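Local coordinates for mandelate racemase/muconate lactonizing enzyme-like protein (Roseovarius sp. TM1035, PDB 3RCY) that probably catalyses a magnesium-dependent reaction on a carboxylate substrate, as do other enolase-superfamily enzymes of the mandelate racemase/muconate lactonizing group, at residues V317-A320 and A321-H324; I186-S189 and V190-R194. All coordinates share one frame; numbering follows the deposited sequence.

Contact 1 of 2, residues V317-A320 and A321-H324; sequences VEWA and ANVH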
ATOM      1  N   VAL A 317      22.010  31.133  23.309  1.00 12.41           N
ATOM      2  CA  VAL A 317      21.983  30.018  24.258  1.00 12.28           C
ATOM      3  C   VAL A 317      21.394  28.785  23.579  1.00 12.10           C
ATOM      4  O   VAL A 317      21.982  27.705  23.632  1.00 12.14           O
ATOM      5  CB  VAL A 317      21.205  30.361  25.569  1.00 12.40           C
ATOM      6  CG1 VAL A 317      21.039  29.119  26.442  1.00 11.89           C
ATOM      7  CG2 VAL A 317      21.933  31.454  26.356  1.00 12.06           C
ATOM      8  N   GLU A 318      20.244  28.943  22.923  1.00 12.31           N
ATOM      9  CA  GLU A 318      19.711  27.838  22.132  1.00 12.51           C
ATOM     10  C   GLU A 318      20.706  27.439  21.039  1.00 12.60           C
ATOM     11  O   GLU A 318      20.869  26.261  20.745  1.00 11.91           O
ATOM     12  CB  GLU A 318      18.353  28.171  21.512  1.00 12.81           C
ATOM     13  CG  GLU A 318      17.662  26.916  20.992  1.00 14.11           C
ATOM     14  CD  GLU A 318      16.554  27.196  20.000  1.00 13.57           C
ATOM     15  OE1 GLU A 318      16.754  28.019  19.073  1.00 14.40           O
ATOM     16  OE2 GLU A 318      15.487  26.566  20.132  1.00 13.68           O
ATOM     17  N   TRP A 319      21.387  28.426  20.462  1.00 13.28           N
ATOM     18  CA  TRP A 319      22.386  28.152  19.433  1.00 13.72           C
ATOM     19  C   TRP A 319      23.550  27.317  19.968  1.00 13.44           C
ATOM     20  O   TRP A 319      24.055  26.452  19.264  1.00 13.32           O
ATOM     21  CB  TRP A 319      22.899  29.452  18.824  1.00 15.01           C
ATOM     22  CG  TRP A 319      23.807  29.253  17.657  1.00 17.27           C
ATOM     23  CD1 TRP A 319      23.514  28.616  16.475  1.00 16.12           C
ATOM     24  CD2 TRP A 319      25.158  29.699  17.545  1.00 16.78           C
ATOM     25  NE1 TRP A 319      24.605  28.642  15.641  1.00 16.60           N
ATOM     26  CE2 TRP A 319      25.627  29.303  16.269  1.00 17.37           C
ATOM     27  CE3 TRP A 319      26.023  30.396  18.400  1.00 17.96           C
ATOM     28  CZ2 TRP A 319      26.922  29.586  15.827  1.00 17.51           C
ATOM     29  CZ3 TRP A 319      27.318  30.671  17.959  1.00 18.32           C
ATOM     30  CH2 TRP A 319      27.749  30.270  16.685  1.00 17.71           C
ATOM     31  N   ALA A 320      23.979  27.583  21.202  1.00 13.45           N
ATOM     32  CA  ALA A 320      25.032  26.775  21.829  1.00 13.39           C
ATOM     33  C   ALA A 320      24.599  25.313  21.973  1.00 13.05           C
ATOM     34  O   ALA A 320      25.391  24.401  21.716  1.00 12.41           O
ATOM     35  CB  ALA A 320      25.447  27.351  23.180  1.00 13.25           C
ATOM     36  N   ALA A 321      23.345  25.099  22.366  1.00 13.17           N
ATOM     37  CA  ALA A 321      22.777  23.750  22.413  1.00 13.15           C
ATOM     38  C   ALA A 321      22.858  23.088  21.039  1.00 13.36           C
ATOM     39  O   ALA A 321      23.319  21.945  20.921  1.00 13.66           O
ATOM     40  CB  ALA A 321      21.330  23.761  22.947  1.00 12.32           C
ATOM     41  N   ASN A 322      22.452  23.825  20.004  1.00 13.37           N
ATOM     42  CA  ASN A 322      22.539  23.351  18.614  1.00 13.18           C
ATOM     43  C   ASN A 322      23.945  22.884  18.226  1.00 13.29           C
ATOM     44  O   ASN A 322      24.110  21.878  17.530  1.00 13.10           O
ATOM     45  CB  ASN A 322      22.094  24.446  17.640  1.00 13.29           C
ATOM     46  CG  ASN A 322      20.620  24.796  17.768  1.00 14.07           C
ATOM     47  OD1 ASN A 322      19.862  24.131  18.470  1.00 13.48           O
ATOM     48  ND2 ASN A 322      20.209  25.846  17.073  1.00 13.43           N
ATOM     49  N   VAL A 323      24.951  23.639  18.661  1.00 12.85           N
ATOM     50  CA  VAL A 323      26.334  23.365  18.293  1.00 12.36           C
ATOM     51  C   VAL A 323      26.851  22.085  18.945  1.00 12.66           C
ATOM     52  O   VAL A 323      27.452  21.246  18.268  1.00 12.65           O
ATOM     53  CB  VAL A 323      27.251  24.588  18.582  1.00 12.33           C
ATOM     54  CG1 VAL A 323      28.730  24.220  18.448  1.00 12.38           C
ATOM     55  CG2 VAL A 323      26.898  25.739  17.627  1.00 12.07           C
ATOM     56  N   HIS A 324      26.608  21.923  20.248  1.00 12.78           N
ATOM     57  CA  HIS A 324      26.984  20.677  20.935  1.00 12.78           C
ATOM     58  C   HIS A 324      26.271  19.443  20.376  1.00 12.55           C
ATOM     59  O   HIS A 324      26.884  18.372  20.206  1.00 12.08           O
ATOM     60  CB  HIS A 324      26.745  20.821  22.439  1.00 13.03           C
ATOM     61  CG  HIS A 324      27.749  21.710  23.090  1.00 14.22           C
ATOM     62  ND1 HIS A 324      28.972  21.249  23.524  1.00 13.75           N
ATOM     63  CD2 HIS A 324      27.753  23.049  23.295  1.00 14.08           C
ATOM     64  CE1 HIS A 324      29.669  22.258  24.015  1.00 14.96           C
ATOM     65  NE2 HIS A 324      28.957  23.364  23.878  1.00 14.35           N
TER
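W319 and V323, one turn apart on helix 316-327, form the main side-chain contact of this stretch. Methyl CG2 of V323 sits over one face of the indole, 4.2 Å from the centroid of the five-membered ring and 17° off its normal. This CH-pi contact is displaced toward the rim, and the nearest ring atom is W319 CE2, 4.0 Å from V323 CG2. The chi1 of W319, -173°, swings the indole back so that one face lies under V323 CG2, and I358 on strand 357-358 touches both side chains.

Main-chain bonds of the i to i+4 kind run through the segment: A321 N to V317 O, N322 N to E318 O, V323 N to W319 O and H324 N to A320 O. The last is 3.1 Å long and nearly straight, at 172°, whereas the bond from V323 N to W319 O is more bent, and V323 N also makes a weak bond to A320 O. This buried part of the helix belongs to the barrel domain characteristic of the enolase superfamily and follows strand 307-308.

Several polar side-chain atoms find partners outside the segment. E318 OE2 accepts from G286 N, and N322 ND2 donates to H311 O. The H324 imidazole, whose CD2 edge lies 3.1 Å from A320 O, uses both nitrogens, ND1 with W115 N and NE2 with L366 O, which fixes its rotation.

Contact 2 of 2, residues I186-S189 and V190-R194; sequences ISLS and VEFCR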
ATOM      1  N   ILE A 186       5.322  33.568  -7.315  1.00 15.13           N
ATOM      2  CA  ILE A 186       6.083  32.600  -8.079  1.00 14.87           C
ATOM      3  C   ILE A 186       7.189  33.290  -8.873  1.00 14.84           C
ATOM      4  O   ILE A 186       8.347  32.882  -8.782  1.00 14.50           O
ATOM      5  CB  ILE A 186       5.182  31.700  -8.969  1.00 14.82           C
ATOM      6  CG1 ILE A 186       4.284  30.822  -8.078  1.00 15.38           C
ATOM      7  CG2 ILE A 186       6.047  30.822  -9.897  1.00 16.27           C
ATOM      8  CD1 ILE A 186       3.170  30.068  -8.821  1.00 15.14           C
ATOM      9  N   SER A 187       6.856  34.347  -9.613  1.00 15.07           N
ATOM     10  CA  SER A 187       7.856  35.035 -10.430  0.50 15.45           C
ATOM     11  C   SER A 187       8.949  35.672  -9.577  1.00 15.66           C
ATOM     12  O   SER A 187      10.121  35.671  -9.958  1.00 16.45           O
ATOM     13  CB  SER A 187       7.204  36.083 -11.324  0.50 15.82           C
ATOM     14  OG  SER A 187       6.237  35.485 -12.163  0.50 16.89           O
ATOM     15  N   LEU A 188       8.570  36.218  -8.419  1.00 15.14           N
ATOM     16  CA  LEU A 188       9.571  36.808  -7.523  1.00 15.17           C
ATOM     17  C   LEU A 188      10.514  35.730  -6.978  1.00 14.59           C
ATOM     18  O   LEU A 188      11.720  35.952  -6.875  1.00 14.22           O
ATOM     19  CB  LEU A 188       8.937  37.584  -6.367  1.00 15.11           C
ATOM     20  CG  LEU A 188       9.920  38.449  -5.552  1.00 16.93           C
ATOM     21  CD1 LEU A 188      10.544  39.562  -6.408  1.00 15.52           C
ATOM     22  CD2 LEU A 188       9.255  39.042  -4.309  1.00 15.04           C
ATOM     23  N   SER A 189       9.952  34.570  -6.638  1.00 14.18           N
ATOM     24  CA  SER A 189      10.743  33.451  -6.139  1.00 14.27           C
ATOM     25  C   SER A 189      11.760  32.983  -7.179  1.00 14.78           C
ATOM     26  O   SER A 189      12.895  32.670  -6.834  1.00 14.65           O
ATOM     27  CB  SER A 189       9.845  32.283  -5.719  1.00 13.69           C
ATOM     28  OG  SER A 189       9.050  32.644  -4.606  1.00 12.25           O
ATOM     29  N   VAL A 190      11.335  32.934  -8.442  1.00 15.08           N
ATOM     30  CA  VAL A 190      12.215  32.591  -9.559  1.00 15.58           C
ATOM     31  C   VAL A 190      13.305  33.668  -9.727  1.00 15.76           C
ATOM     32  O   VAL A 190      14.485  33.347  -9.884  1.00 15.70           O
ATOM     33  CB  VAL A 190      11.402  32.387 -10.876  1.00 16.01           C
ATOM     34  CG1 VAL A 190      12.313  32.319 -12.092  1.00 14.92           C
ATOM     35  CG2 VAL A 190      10.524  31.119 -10.785  1.00 14.90           C
ATOM     36  N   GLU A 191      12.906  34.936  -9.685  1.00 16.11           N
ATOM     37  CA  GLU A 191      13.863  36.040  -9.779  1.00 16.35           C
ATOM     38  C   GLU A 191      14.933  35.987  -8.674  1.00 15.74           C
ATOM     39  O   GLU A 191      16.122  36.176  -8.949  1.00 15.93           O
ATOM     40  CB  GLU A 191      13.144  37.396  -9.767  1.00 17.15           C
ATOM     41  CG  GLU A 191      14.070  38.561 -10.128  1.00 23.67           C
ATOM     42  CD  GLU A 191      13.484  39.932  -9.834  1.00 18.86           C
ATOM     43  OE1 GLU A 191      12.323  40.018  -9.371  1.00 24.25           O
ATOM     44  OE2 GLU A 191      14.199  40.935 -10.066  1.00 24.50           O
ATOM     45  N   PHE A 192      14.507  35.745  -7.433  1.00 15.08           N
ATOM     46  CA  PHE A 192      15.435  35.569  -6.306  1.00 14.43           C
ATOM     47  C   PHE A 192      16.436  34.431  -6.563  1.00 14.39           C
ATOM     48  O   PHE A 192      17.643  34.630  -6.445  1.00 13.93           O
ATOM     49  CB  PHE A 192      14.675  35.285  -5.003  1.00 13.34           C
ATOM     50  CG  PHE A 192      14.413  36.510  -4.147  1.00 16.29           C
ATOM     51  CD1 PHE A 192      13.561  37.532  -4.586  1.00 13.07           C
ATOM     52  CD2 PHE A 192      14.976  36.609  -2.874  1.00 13.04           C
ATOM     53  CE1 PHE A 192      13.301  38.645  -3.781  1.00 16.46           C
ATOM     54  CE2 PHE A 192      14.725  37.726  -2.060  1.00 16.10           C
ATOM     55  CZ  PHE A 192      13.885  38.748  -2.517  1.00 13.09           C
ATOM     56  N   CYS A 193      15.929  33.245  -6.903  1.00 14.48           N
ATOM     57  CA  CYS A 193      16.797  32.096  -7.149  1.00 14.81           C
ATOM     58  C   CYS A 193      17.777  32.370  -8.284  1.00 15.49           C
ATOM     59  O   CYS A 193      18.962  32.080  -8.155  1.00 15.26           O
ATOM     60  CB  CYS A 193      15.983  30.831  -7.447  1.00 14.12           C
ATOM     61  SG  CYS A 193      15.129  30.147  -6.011  1.00 16.01           S
ATOM     62  N   ARG A 194      17.279  32.938  -9.382  1.00 16.36           N
ATOM     63  CA  ARG A 194      18.118  33.238 -10.546  1.00 17.54           C
ATOM     64  C   ARG A 194      19.251  34.213 -10.188  1.00 17.41           C
ATOM     65  O   ARG A 194      20.421  33.955 -10.497  1.00 16.83           O
ATOM     66  CB  ARG A 194      17.265  33.789 -11.710  1.00 19.17           C
ATOM     67  CG  ARG A 194      18.072  34.201 -12.954  1.00 27.17           C
ATOM     68  CD  ARG A 194      17.187  34.647 -14.134  1.00 21.90           C
ATOM     69  NE  ARG A 194      16.227  35.708 -13.806  1.00 28.28           N
ATOM     70  CZ  ARG A 194      16.466  37.019 -13.913  1.00 24.12           C
ATOM     71  NH1 ARG A 194      17.650  37.460 -14.336  1.00 29.07           N
ATOM     72  NH2 ARG A 194      15.516  37.896 -13.599  1.00 28.74           N
TER
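L188 and F192 lie side by side on helix 183-200, pointing the same way from successive turns. A chi1 of -169° sets CG of L188 opposite the main-chain nitrogen, and this carries the branch point to the phenyl ring, where L188 CG comes 3.8 Å from F192 CE1. Methyl L188 CD1 reaches the ring at the edge, in plane. F192 itself has an unusual chi1 of -95°, well away from a staggered value, and F192 CD1 lies 3.3 Å from L188 O, which is also near the ring plane at its edge.

L188 CD1 also meets the carboxylate of E191, 3.5 Å from OE1. The extended E191 chain crosses the leucine at an angle, and OE2 at its end forms a salt bridge with K195. Shortening L188 to an alanine would remove CG and both methyls and is likely to leave the CE1 edge of F192 and the E191 carboxylate without this apolar neighbour.

The helix is the crossover of a beta-alpha-beta unit between strands 164-167 and 205-208, as in a barrel of the TIM type. F192 touches A147 and A150 of helix 147-159, while I186 and V190 pack on A225 of helix 216-226. S189 turns OG back to D185 O.

Backbone bonds link each turn to the next, F192 N to L188 O being the shortest at 2.8 Å. V190 CG2 rests 3.4 Å from I186 O, the acceptor of its own N-H.

Contact 2 precedes contact 1 in the chain, and both fall within the enolase C-terminal-like range, each on a helix of the barrel domain. Their centres are 33 Å apart and their nearest atoms about 22 Å, so neither touches the other. They differ in depth: contact 1 is wholly buried, its centre about 10 Å from the centre of the chain, against about 25 Å for the centre of contact 2, which is partly buried. Contact 1 is set back from the metal: the side chain of E318 is about 11 Å from the magnesium ion, whose site includes E235 and E261.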